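PDB 3VA7: KLLA0E08119p from Kluyveromyces lactis, which probably catalyses the ATP-dependent, biotin-linked carboxylation of urea to urea-1-carboxylate, this chain carrying the carboxylase part of a longer bifunctional enzyme. Local coordinates for residues V702-P707 / D741-I746; N737-E742 / N1014-Y1019; K690-Y695 / G776-F781. One frame throughout, in Å; residues are numbered along the deposited sequence.

Contact 1: residues V702-P707 / D741-I746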
loop_
_atom_site.group_PDB
_atom_site.type_symbol
_atom_site.label_atom_id
_atom_site.label_comp_id
_atom_site.label_asym_id
_atom_site.label_seq_id
_atom_site.Cartn_x
_atom_site.Cartn_y
_atom_site.Cartn_z
ATOM N N VAL A 702 -12.913 1.510 18.390
ATOM C CA VAL A 702 -12.678 2.100 19.673
ATOM C C VAL A 702 -13.227 1.171 20.707
ATOM O O VAL A 702 -14.407 0.950 20.775
ATOM C CB VAL A 702 -13.272 3.530 19.726
ATOM C CG1 VAL A 702 -13.353 4.066 21.159
ATOM C CG2 VAL A 702 -12.410 4.466 18.808
ATOM N N ARG A 703 -12.338 0.576 21.483
ATOM C CA ARG A 703 -12.723 -0.451 22.456
ATOM C C ARG A 703 -13.315 0.157 23.788
ATOM O O ARG A 703 -12.928 1.250 24.235
ATOM C CB ARG A 703 -11.520 -1.375 22.662
ATOM C CG ARG A 703 -11.676 -2.457 23.703
ATOM C CD ARG A 703 -12.661 -3.535 23.261
ATOM N NE ARG A 703 -12.095 -4.407 22.236
ATOM C CZ ARG A 703 -12.703 -5.493 21.778
ATOM N NH1 ARG A 703 -13.920 -5.816 22.211
ATOM N NH2 ARG A 703 -12.118 -6.242 20.867
ATOM N N LEU A 704 -14.272 -0.537 24.396
ATOM C CA LEU A 704 -15.018 0.054 25.533
ATOM C C LEU A 704 -14.924 -0.831 26.759
ATOM O O LEU A 704 -14.868 -2.062 26.637
ATOM C CB LEU A 704 -16.504 0.270 25.180
ATOM C CG LEU A 704 -16.798 1.196 23.978
ATOM C CD1 LEU A 704 -18.257 1.251 23.663
ATOM C CD2 LEU A 704 -16.261 2.613 24.149
ATOM N N ILE A 705 -14.887 -0.213 27.936
ATOM C CA ILE A 705 -14.944 -0.960 29.174
ATOM C C ILE A 705 -16.278 -0.615 29.843
ATOM O O ILE A 705 -16.601 0.564 30.025
ATOM C CB ILE A 705 -13.759 -0.590 30.135
ATOM C CG1 ILE A 705 -12.387 -0.760 29.425
ATOM C CG2 ILE A 705 -13.806 -1.491 31.386
ATOM C CD1 ILE A 705 -11.259 0.227 29.860
ATOM N N GLY A 706 -17.044 -1.638 30.204
ATOM C CA GLY A 706 -18.234 -1.445 31.002
ATOM C C GLY A 706 -18.919 -2.743 31.361
ATOM O O GLY A 706 -18.287 -3.805 31.451
ATOM N N PRO A 707 -20.227 -2.690 31.553
ATOM C CA PRO A 707 -20.915 -3.855 32.142
ATOM C C PRO A 707 -20.882 -5.050 31.224
ATOM O O PRO A 707 -20.954 -4.893 30.025
ATOM C CB PRO A 707 -22.355 -3.373 32.310
ATOM C CG PRO A 707 -22.519 -2.208 31.261
ATOM C CD PRO A 707 -21.133 -1.676 30.970
ATOM N N ASP A 741 -17.371 -10.799 25.277
ATOM C CA ASP A 741 -18.051 -10.125 26.356
ATOM C C ASP A 741 -17.697 -8.605 26.452
ATOM O O ASP A 741 -18.112 -7.897 27.362
ATOM C CB ASP A 741 -17.778 -10.869 27.661
ATOM C CG ASP A 741 -18.395 -12.261 27.684
ATOM O OD1 ASP A 741 -19.639 -12.361 27.519
ATOM O OD2 ASP A 741 -17.661 -13.270 27.896
ATOM N N GLU A 742 -16.956 -8.111 25.480
ATOM C CA GLU A 742 -16.552 -6.730 25.470
ATOM C C GLU A 742 -16.852 -6.164 24.090
ATOM O O GLU A 742 -16.659 -6.875 23.093
ATOM C CB GLU A 742 -15.072 -6.644 25.698
ATOM C CG GLU A 742 -14.646 -6.977 27.114
ATOM C CD GLU A 742 -13.178 -7.343 27.178
ATOM O OE1 GLU A 742 -12.336 -6.458 26.995
ATOM O OE2 GLU A 742 -12.869 -8.536 27.359
ATOM N N PRO A 743 -17.331 -4.892 24.028
ATOM C CA PRO A 743 -17.744 -4.248 22.788
ATOM C C PRO A 743 -16.740 -3.264 22.267
ATOM O O PRO A 743 -15.899 -2.796 22.994
ATOM C CB PRO A 743 -19.012 -3.492 23.185
ATOM C CG PRO A 743 -18.710 -3.046 24.644
ATOM C CD PRO A 743 -17.637 -4.039 25.204
ATOM N N VAL A 744 -16.866 -2.927 20.996
ATOM C CA VAL A 744 -15.946 -2.019 20.375
ATOM C C VAL A 744 -16.713 -1.310 19.289
ATOM O O VAL A 744 -17.558 -1.931 18.594
ATOM C CB VAL A 744 -14.737 -2.769 19.801
ATOM C CG1 VAL A 744 -15.173 -4.059 19.047
ATOM C CG2 VAL A 744 -13.909 -1.866 18.937
ATOM N N ILE A 745 -16.457 -0.018 19.143
ATOM C CA ILE A 745 -17.112 0.694 18.099
ATOM C C ILE A 745 -16.351 0.613 16.778
ATOM O O ILE A 745 -15.250 1.130 16.675
ATOM C CB ILE A 745 -17.324 2.171 18.445
ATOM C CG1 ILE A 745 -18.017 2.310 19.820
ATOM C CG2 ILE A 745 -18.147 2.865 17.304
ATOM C CD1 ILE A 745 -17.876 3.701 20.339
ATOM N N ILE A 746 -17.009 0.035 15.764
ATOM C CA ILE A 746 -16.500 -0.094 14.390
ATOM C C ILE A 746 -16.349 1.276 13.698
ATOM O O ILE A 746 -17.329 1.937 13.398
ATOM C CB ILE A 746 -17.419 -1.080 13.517
ATOM C CG1 ILE A 746 -17.735 -2.393 14.253
ATOM C CG2 ILE A 746 -16.790 -1.415 12.186
ATOM C CD1 ILE A 746 -16.514 -3.068 14.690
HETATM O O HOH W 1 -18.523 -5.362 28.211
#

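Contact 2: residues N737-E742 / N1014-Y1019. With BTI (5-(hexahydro-2-oxo-1H-thieno[3,4-D]imidazol-6-yl)pentanal), chain B; GOL (glycerol), chain H.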
loop_
_atom_site.group_PDB
_atom_site.type_symbol
_atom_site.label_atom_id
_atom_site.label_comp_id
_atom_site.label_asym_id
_atom_site.label_seq_id
_atom_site.Cartn_x
_atom_site.Cartn_y
_atom_site.Cartn_z
ATOM N N ASN A 737 -19.985 -3.606 18.347
ATOM C CA ASN A 737 -19.772 -5.038 18.111
ATOM C C ASN A 737 -19.278 -5.670 19.384
ATOM O O ASN A 737 -18.286 -5.196 19.974
ATOM C CB ASN A 737 -18.686 -5.155 17.027
ATOM C CG ASN A 737 -18.444 -6.580 16.533
ATOM O OD1 ASN A 737 -17.310 -6.941 16.333
ATOM N ND2 ASN A 737 -19.493 -7.347 16.274
ATOM N N PHE A 738 -19.964 -6.726 19.804
ATOM C CA PHE A 738 -19.620 -7.460 21.001
ATOM C C PHE A 738 -18.660 -8.642 20.683
ATOM O O PHE A 738 -19.102 -9.783 20.413
ATOM C CB PHE A 738 -20.899 -7.918 21.737
ATOM C CG PHE A 738 -21.414 -6.910 22.743
ATOM C CD1 PHE A 738 -22.291 -5.901 22.364
ATOM C CD2 PHE A 738 -21.001 -6.952 24.071
ATOM C CE1 PHE A 738 -22.714 -4.936 23.293
ATOM C CE2 PHE A 738 -21.423 -6.003 24.990
ATOM C CZ PHE A 738 -22.283 -5.000 24.598
ATOM N N THR A 739 -17.347 -8.384 20.732
ATOM C CA THR A 739 -16.369 -9.436 20.409
ATOM C C THR A 739 -16.236 -10.237 21.662
ATOM O O THR A 739 -15.422 -9.911 22.514
ATOM C CB THR A 739 -15.002 -8.856 20.028
ATOM O OG1 THR A 739 -14.430 -8.204 21.183
ATOM C CG2 THR A 739 -15.147 -7.850 18.898
ATOM N N GLY A 740 -17.032 -11.286 21.794
ATOM C CA GLY A 740 -17.180 -11.971 23.115
ATOM C C GLY A 740 -17.948 -11.054 24.104
ATOM O O GLY A 740 -19.025 -10.526 23.762
ATOM N N ASP A 741 -17.371 -10.799 25.277
ATOM C CA ASP A 741 -18.051 -10.125 26.356
ATOM C C ASP A 741 -17.697 -8.605 26.452
ATOM O O ASP A 741 -18.112 -7.897 27.362
ATOM C CB ASP A 741 -17.778 -10.869 27.661
ATOM C CG ASP A 741 -18.395 -12.261 27.684
ATOM O OD1 ASP A 741 -19.639 -12.361 27.519
ATOM O OD2 ASP A 741 -17.661 -13.270 27.896
ATOM N N GLU A 742 -16.956 -8.111 25.480
ATOM C CA GLU A 742 -16.552 -6.730 25.470
ATOM C C GLU A 742 -16.852 -6.164 24.090
ATOM O O GLU A 742 -16.659 -6.875 23.093
ATOM C CB GLU A 742 -15.072 -6.644 25.698
ATOM C CG GLU A 742 -14.646 -6.977 27.114
ATOM C CD GLU A 742 -13.178 -7.343 27.178
ATOM O OE1 GLU A 742 -12.336 -6.458 26.995
ATOM O OE2 GLU A 742 -12.869 -8.536 27.359
ATOM N N ASN A 1014 -12.603 -14.368 22.792
ATOM C CA ASN A 1014 -13.275 -13.514 23.728
ATOM C C ASN A 1014 -12.272 -12.897 24.686
ATOM O O ASN A 1014 -11.883 -13.529 25.670
ATOM C CB ASN A 1014 -14.344 -14.324 24.459
ATOM C CG ASN A 1014 -14.852 -13.640 25.734
ATOM O OD1 ASN A 1014 -15.136 -14.321 26.742
ATOM N ND2 ASN A 1014 -14.924 -12.318 25.727
ATOM N N PRO A 1015 -11.846 -11.652 24.433
ATOM C CA PRO A 1015 -12.179 -10.755 23.334
ATOM C C PRO A 1015 -11.271 -11.059 22.162
ATOM O O PRO A 1015 -10.331 -11.845 22.304
ATOM C CB PRO A 1015 -11.792 -9.354 23.892
ATOM C CG PRO A 1015 -10.654 -9.594 24.721
ATOM C CD PRO A 1015 -10.854 -11.027 25.327
ATOM N N SER A 1016 -11.488 -10.389 21.040
ATOM C CA SER A 1016 -10.669 -10.640 19.864
ATOM C C SER A 1016 -9.224 -10.155 20.007
ATOM O O SER A 1016 -8.926 -9.297 20.811
ATOM C CB SER A 1016 -11.366 -10.046 18.648
ATOM O OG SER A 1016 -11.768 -8.703 18.903
ATOM N N ARG A 1017 -8.330 -10.691 19.183
ATOM C CA ARG A 1017 -6.924 -10.241 19.085
ATOM C C ARG A 1017 -6.936 -8.866 18.496
ATOM O O ARG A 1017 -7.924 -8.493 17.866
ATOM C CB ARG A 1017 -6.135 -11.134 18.143
ATOM C CG ARG A 1017 -5.998 -12.578 18.570
ATOM C CD ARG A 1017 -5.101 -13.349 17.572
ATOM N NE ARG A 1017 -5.551 -13.190 16.181
ATOM C CZ ARG A 1017 -6.552 -13.887 15.628
ATOM N NH1 ARG A 1017 -7.239 -14.834 16.301
ATOM N NH2 ARG A 1017 -6.883 -13.622 14.384
ATOM N N THR A 1018 -5.840 -8.131 18.643
ATOM C CA THR A 1018 -5.676 -6.878 17.961
ATOM C C THR A 1018 -4.750 -7.015 16.765
ATOM O O THR A 1018 -4.630 -6.079 15.940
ATOM C CB THR A 1018 -5.034 -5.850 18.842
ATOM O OG1 THR A 1018 -3.806 -6.373 19.368
ATOM C CG2 THR A 1018 -5.970 -5.509 19.984
ATOM N N TYR A 1019 -4.080 -8.165 16.687
ATOM C CA TYR A 1019 -3.035 -8.397 15.674
ATOM C C TYR A 1019 -3.095 -9.837 15.085
ATOM O O TYR A 1019 -3.263 -10.837 15.821
ATOM C CB TYR A 1019 -1.603 -8.015 16.201
ATOM C CG TYR A 1019 -0.581 -8.480 15.183
ATOM C CD1 TYR A 1019 -0.124 -7.602 14.171
ATOM C CD2 TYR A 1019 -0.131 -9.868 15.167
ATOM C CE1 TYR A 1019 0.779 -8.048 13.187
ATOM C CE2 TYR A 1019 0.744 -10.339 14.190
ATOM C CZ TYR A 1019 1.186 -9.423 13.193
ATOM O OH TYR A 1019 2.025 -9.853 12.211
HETATM C C11 BTI B . -9.864 -3.025 17.535
HETATM O O11 BTI B . -9.366 -4.055 18.086
HETATM C C10 BTI B . -11.106 -3.031 16.593
HETATM C C9 BTI B . -11.585 -4.460 16.346
HETATM C C8 BTI B . -12.960 -4.603 15.709
HETATM C C7 BTI B . -13.639 -5.973 15.915
HETATM C C2 BTI B . -12.777 -7.175 15.590
HETATM S S1 BTI B . -12.221 -7.192 13.911
HETATM C C6 BTI B . -11.982 -8.933 13.873
HETATM C C5 BTI B . -12.900 -9.557 14.901
HETATM N N3 BTI B . -14.004 -10.003 14.092
HETATM C C3 BTI B . -15.073 -9.286 14.316
HETATM O O3 BTI B . -16.237 -9.519 13.744
HETATM N N2 BTI B . -14.861 -8.342 15.210
HETATM C C4 BTI B . -13.531 -8.478 15.792
HETATM C C1 GOL H . -9.900 -6.162 24.972
HETATM O O1 GOL H . -9.640 -5.946 26.341
HETATM C C2 GOL H . -8.603 -6.285 24.147
HETATM O O2 GOL H . -7.620 -5.378 24.595
HETATM C C3 GOL H . -8.891 -5.971 22.686
HETATM O O3 GOL H . -9.790 -6.941 22.217
#

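Contact 3: residues K690-Y695 / G776-F781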
loop_
_atom_site.group_PDB
_atom_site.type_symbol
_atom_site.label_atom_id
_atom_site.label_comp_id
_atom_site.label_asym_id
_atom_site.label_seq_id
_atom_site.Cartn_x
_atom_site.Cartn_y
_atom_site.Cartn_z
ATOM N N LYS A 690 -22.451 4.022 31.857
ATOM C CA LYS A 690 -21.441 4.692 31.089
ATOM C C LYS A 690 -20.391 3.691 30.720
ATOM O O LYS A 690 -20.203 2.688 31.402
ATOM C CB LYS A 690 -20.818 5.846 31.867
ATOM C CG LYS A 690 -21.826 6.868 32.222
ATOM C CD LYS A 690 -21.356 8.253 32.003
ATOM C CE LYS A 690 -21.959 9.178 33.091
ATOM N NZ LYS A 690 -21.507 10.614 32.932
ATOM N N TRP A 691 -19.727 3.968 29.610
ATOM C CA TRP A 691 -18.696 3.107 29.060
ATOM C C TRP A 691 -17.403 3.891 29.082
ATOM O O TRP A 691 -17.399 5.082 28.744
ATOM C CB TRP A 691 -19.030 2.756 27.607
ATOM C CG TRP A 691 -20.182 1.799 27.490
ATOM C CD1 TRP A 691 -21.533 2.107 27.301
ATOM C CD2 TRP A 691 -20.103 0.379 27.577
ATOM N NE1 TRP A 691 -22.266 0.950 27.260
ATOM C CE2 TRP A 691 -21.425 -0.123 27.431
ATOM C CE3 TRP A 691 -19.049 -0.516 27.754
ATOM C CZ2 TRP A 691 -21.709 -1.488 27.466
ATOM C CZ3 TRP A 691 -19.326 -1.872 27.813
ATOM C CH2 TRP A 691 -20.646 -2.351 27.663
ATOM N N LYS A 692 -16.315 3.209 29.456
ATOM C CA LYS A 692 -14.999 3.816 29.506
ATOM C C LYS A 692 -14.183 3.398 28.267
ATOM O O LYS A 692 -14.152 2.214 27.923
ATOM C CB LYS A 692 -14.332 3.357 30.793
ATOM C CG LYS A 692 -13.148 4.169 31.304
ATOM C CD LYS A 692 -13.044 3.925 32.830
ATOM C CE LYS A 692 -12.278 5.032 33.612
ATOM N NZ LYS A 692 -12.601 6.487 33.302
ATOM N N VAL A 693 -13.534 4.348 27.618
ATOM C CA VAL A 693 -12.693 4.076 26.474
ATOM C C VAL A 693 -11.343 3.400 26.838
ATOM O O VAL A 693 -10.554 3.934 27.650
ATOM C CB VAL A 693 -12.381 5.386 25.741
ATOM C CG1 VAL A 693 -11.492 5.122 24.490
ATOM C CG2 VAL A 693 -13.646 6.068 25.364
ATOM N N HIS A 694 -11.067 2.265 26.192
ATOM C CA HIS A 694 -9.960 1.329 26.514
ATOM C C HIS A 694 -8.680 1.683 25.744
ATOM O O HIS A 694 -8.735 2.228 24.624
ATOM C CB HIS A 694 -10.471 -0.059 26.127
ATOM C CG HIS A 694 -9.518 -1.199 26.359
ATOM N ND1 HIS A 694 -8.306 -1.316 25.709
ATOM C CD2 HIS A 694 -9.658 -2.329 27.102
ATOM C CE1 HIS A 694 -7.732 -2.456 26.065
ATOM N NE2 HIS A 694 -8.538 -3.091 26.898
ATOM N N TYR A 695 -7.522 1.382 26.324
ATOM C CA TYR A 695 -6.237 1.800 25.718
ATOM C C TYR A 695 -6.043 1.259 24.268
ATOM O O TYR A 695 -5.417 1.924 23.432
ATOM C CB TYR A 695 -5.024 1.435 26.626
ATOM C CG TYR A 695 -4.784 -0.045 26.702
ATOM C CD1 TYR A 695 -4.002 -0.706 25.740
ATOM C CD2 TYR A 695 -5.399 -0.797 27.681
ATOM C CE1 TYR A 695 -3.835 -2.103 25.801
ATOM C CE2 TYR A 695 -5.232 -2.164 27.767
ATOM C CZ TYR A 695 -4.447 -2.825 26.838
ATOM O OH TYR A 695 -4.294 -4.197 26.967
ATOM N N GLY A 776 -9.784 6.481 28.562
ATOM C CA GLY A 776 -10.266 7.045 29.779
ATOM C C GLY A 776 -11.512 7.883 29.630
ATOM O O GLY A 776 -12.158 8.151 30.629
ATOM N N ASP A 777 -11.892 8.303 28.420
ATOM C CA ASP A 777 -13.128 9.083 28.267
ATOM C C ASP A 777 -14.269 8.189 28.711
ATOM O O ASP A 777 -14.140 6.971 28.668
ATOM C CB ASP A 777 -13.383 9.562 26.834
ATOM C CG ASP A 777 -12.480 10.718 26.403
ATOM O OD1 ASP A 777 -12.645 11.186 25.244
ATOM O OD2 ASP A 777 -11.582 11.164 27.169
ATOM N N THR A 778 -15.365 8.794 29.178
ATOM C CA THR A 778 -16.605 8.068 29.435
ATOM C C THR A 778 -17.647 8.427 28.368
ATOM O O THR A 778 -17.695 9.554 27.875
ATOM C CB THR A 778 -17.197 8.405 30.844
ATOM O OG1 THR A 778 -17.169 9.829 31.049
ATOM C CG2 THR A 778 -16.396 7.755 31.935
ATOM N N ILE A 779 -18.509 7.490 28.026
ATOM C CA ILE A 779 -19.539 7.781 27.046
ATOM C C ILE A 779 -20.803 7.124 27.480
ATOM O O ILE A 779 -20.761 6.162 28.268
ATOM C CB ILE A 779 -19.155 7.307 25.587
ATOM C CG1 ILE A 779 -19.232 5.785 25.442
ATOM C CG2 ILE A 779 -17.745 7.779 25.186
ATOM C CD1 ILE A 779 -18.595 5.258 24.142
ATOM N N GLN A 780 -21.924 7.620 26.962
ATOM C CA GLN A 780 -23.236 6.994 27.157
ATOM C C GLN A 780 -23.939 7.057 25.831
ATOM O O GLN A 780 -23.963 8.106 25.147
ATOM C CB GLN A 780 -24.075 7.754 28.180
ATOM C CG GLN A 780 -25.355 7.035 28.557
ATOM C CD GLN A 780 -26.215 7.816 29.561
ATOM O OE1 GLN A 780 -26.118 9.054 29.677
ATOM N NE2 GLN A 780 -27.069 7.096 30.281
ATOM N N PHE A 781 -24.493 5.914 25.454
ATOM C CA PHE A 781 -25.213 5.791 24.189
ATOM C C PHE A 781 -26.656 6.174 24.360
ATOM O O PHE A 781 -27.373 5.705 25.232
ATOM C CB PHE A 781 -25.087 4.366 23.648
ATOM C CG PHE A 781 -23.685 3.991 23.273
ATOM C CD1 PHE A 781 -23.002 4.710 22.275
ATOM C CD2 PHE A 781 -23.045 2.917 23.903
ATOM C CE1 PHE A 781 -21.714 4.384 21.926
ATOM C CE2 PHE A 781 -21.728 2.568 23.549
ATOM C CZ PHE A 781 -21.048 3.302 22.573
#

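Contact 1: residues V702-P707 / D741-I746
R703 lays its guanidinium across V744, whose CB sits 3.8 Å above the guanidinium plane and toward its rim. CG starts anti to the backbone N (chi1 176°), and bends at chi2 and chi3 then curl the chain back over the neighbouring strand, bringing CD to 3.3 Å from the carbonyl O of P743. The polar end finds its firm partner beyond the two strands: NH1 hydrogen-bonds to T739 OG1, while NH2 makes a weak hydrogen bond to S1016 OG. A leucine here would probably leave T739 OG1 without its charged partner and uncover the V744 methyl that lies under the guanidinium.

The backbones are antiparallel. V702 and I745 form a hydrogen-bonded pair, with I745 N donating to V702 O at 2.8 Å and V702 N returning a bond to I745 O. L704 N reaches P743 O at 3.1 Å. On the face opposite R703 and V744 the contact is apolar: L704 packs its CB against P743 CG and sets CD1 4.0 Å from I745 CG1, the two side chains crossing at a slant. Where the strands part, one water donates to both P707 O and D741 O. These are adjacent antiparallel strands in the seven-stranded sheet of the carboxyltransferase region, and V744 helps to line its biotin pocket.

Contact 2: residues N737-E742 / N1014-Y1019
At the edge of the biotin pocket of the carboxyltransferase region, the type II' turn T739–E742 rests against the 1014–1019 loop, which begins with a cis peptide between N1014 and P1015. G740 takes the second place of the turn with a positive phi of 70°, and CB of N1014 lies 3.9 Å from its CA; a side chain on the glycine would run into N1014. The carboxylate of D741 and the amide of N1014 meet with planes 79° apart, and OD1 of D741 is held by W711 NE1. One residue on, P1015 CA points its hydrogen at T739 O, 3.4 Å away. E742 crosses the proline at a slant, setting OE2 3.6 Å from P1015 CG, above the ring but offset toward that atom.

T739 faces S1016: its CB lies 3.4 Å from S1016 OG, and its hydroxyl, turned between backbone N and carbonyl carbon (chi1 66°), stays with R703. These two residues wall the biotin, T739 CG2 and S1016 OG each approaching its C4. N737 OD1 accepts a hydrogen bond from biotin N2 at 3.0 Å, and G755 N binds the biotin too. A glycerol, probably from the crystallisation liquor, bridges E742 OE1 and S1016 O.

Strand 735–739 runs between strands 742–746 and 756–762, while the loop leans on helix 937–949, where Y946 OH bonds to P1015 O.

Contact 3: residues K690-Y695 / G776-F781
W691 and I779 form an antiparallel hydrogen-bonded pair: W691 N donates to I779 O at 2.8 Å and I779 N bonds back to W691 O. Beyond the strand end, G776 and D777 both face V693 in a G1-type beta bulge, with V693 N bonding to D777 O and G776 N to V693 O; the positive phi of G776 suits glycine. K692 reaches out on the T778 face, extended until its last torsion (chi4 45°), and gives NZ to G776 O at 3.2 Å.

On the W691 face, CB of the tryptophan packs 3.7 Å from I779 CG1, and its five-membered ring meets the F781 ring obliquely, centroids 5.4 Å apart and planes at 47°. V693 lies beside D777, with CG2 3.8 Å from the aspartate CB.

Farther out, F686 O takes the W691 NE1 hydrogen, and the F686 ring meets F781 with planes almost aligned. D777 OD1 is held by W663 NE1. D662 OD1 ties down K690 NZ by a salt bridge and is hydrogen-bonded with T778 OG1. The chemistry thus divides by face: aromatic and aliphatic groups bury one side of the strand pair, while lysines and a threonine keep the other polar and closer to solvent.

How the contacts relate
From the N terminus, 690–695 comes first and pairs with 776–781, so contact 3 closes a loop with 80 residues between its segments. Contact 1 nests inside that loop, joining 702–707 to 741–746 around 33 residues. Contact 2 starts within it as well, at 737–742, sharing D741 and E742 with contact 1, but its partner 1014–1019 lies far downstream, so contacts 2 and 3 cross. Strands 778–783, 691–698, 701–705, 742–746 and 735–739 stand side by side in one sheet; contacts 3 and 1 are joined by the backbone bond between R703 O and H694 N. Contact 2 ties this sheet to the C and D carboxyltransferase subdomains.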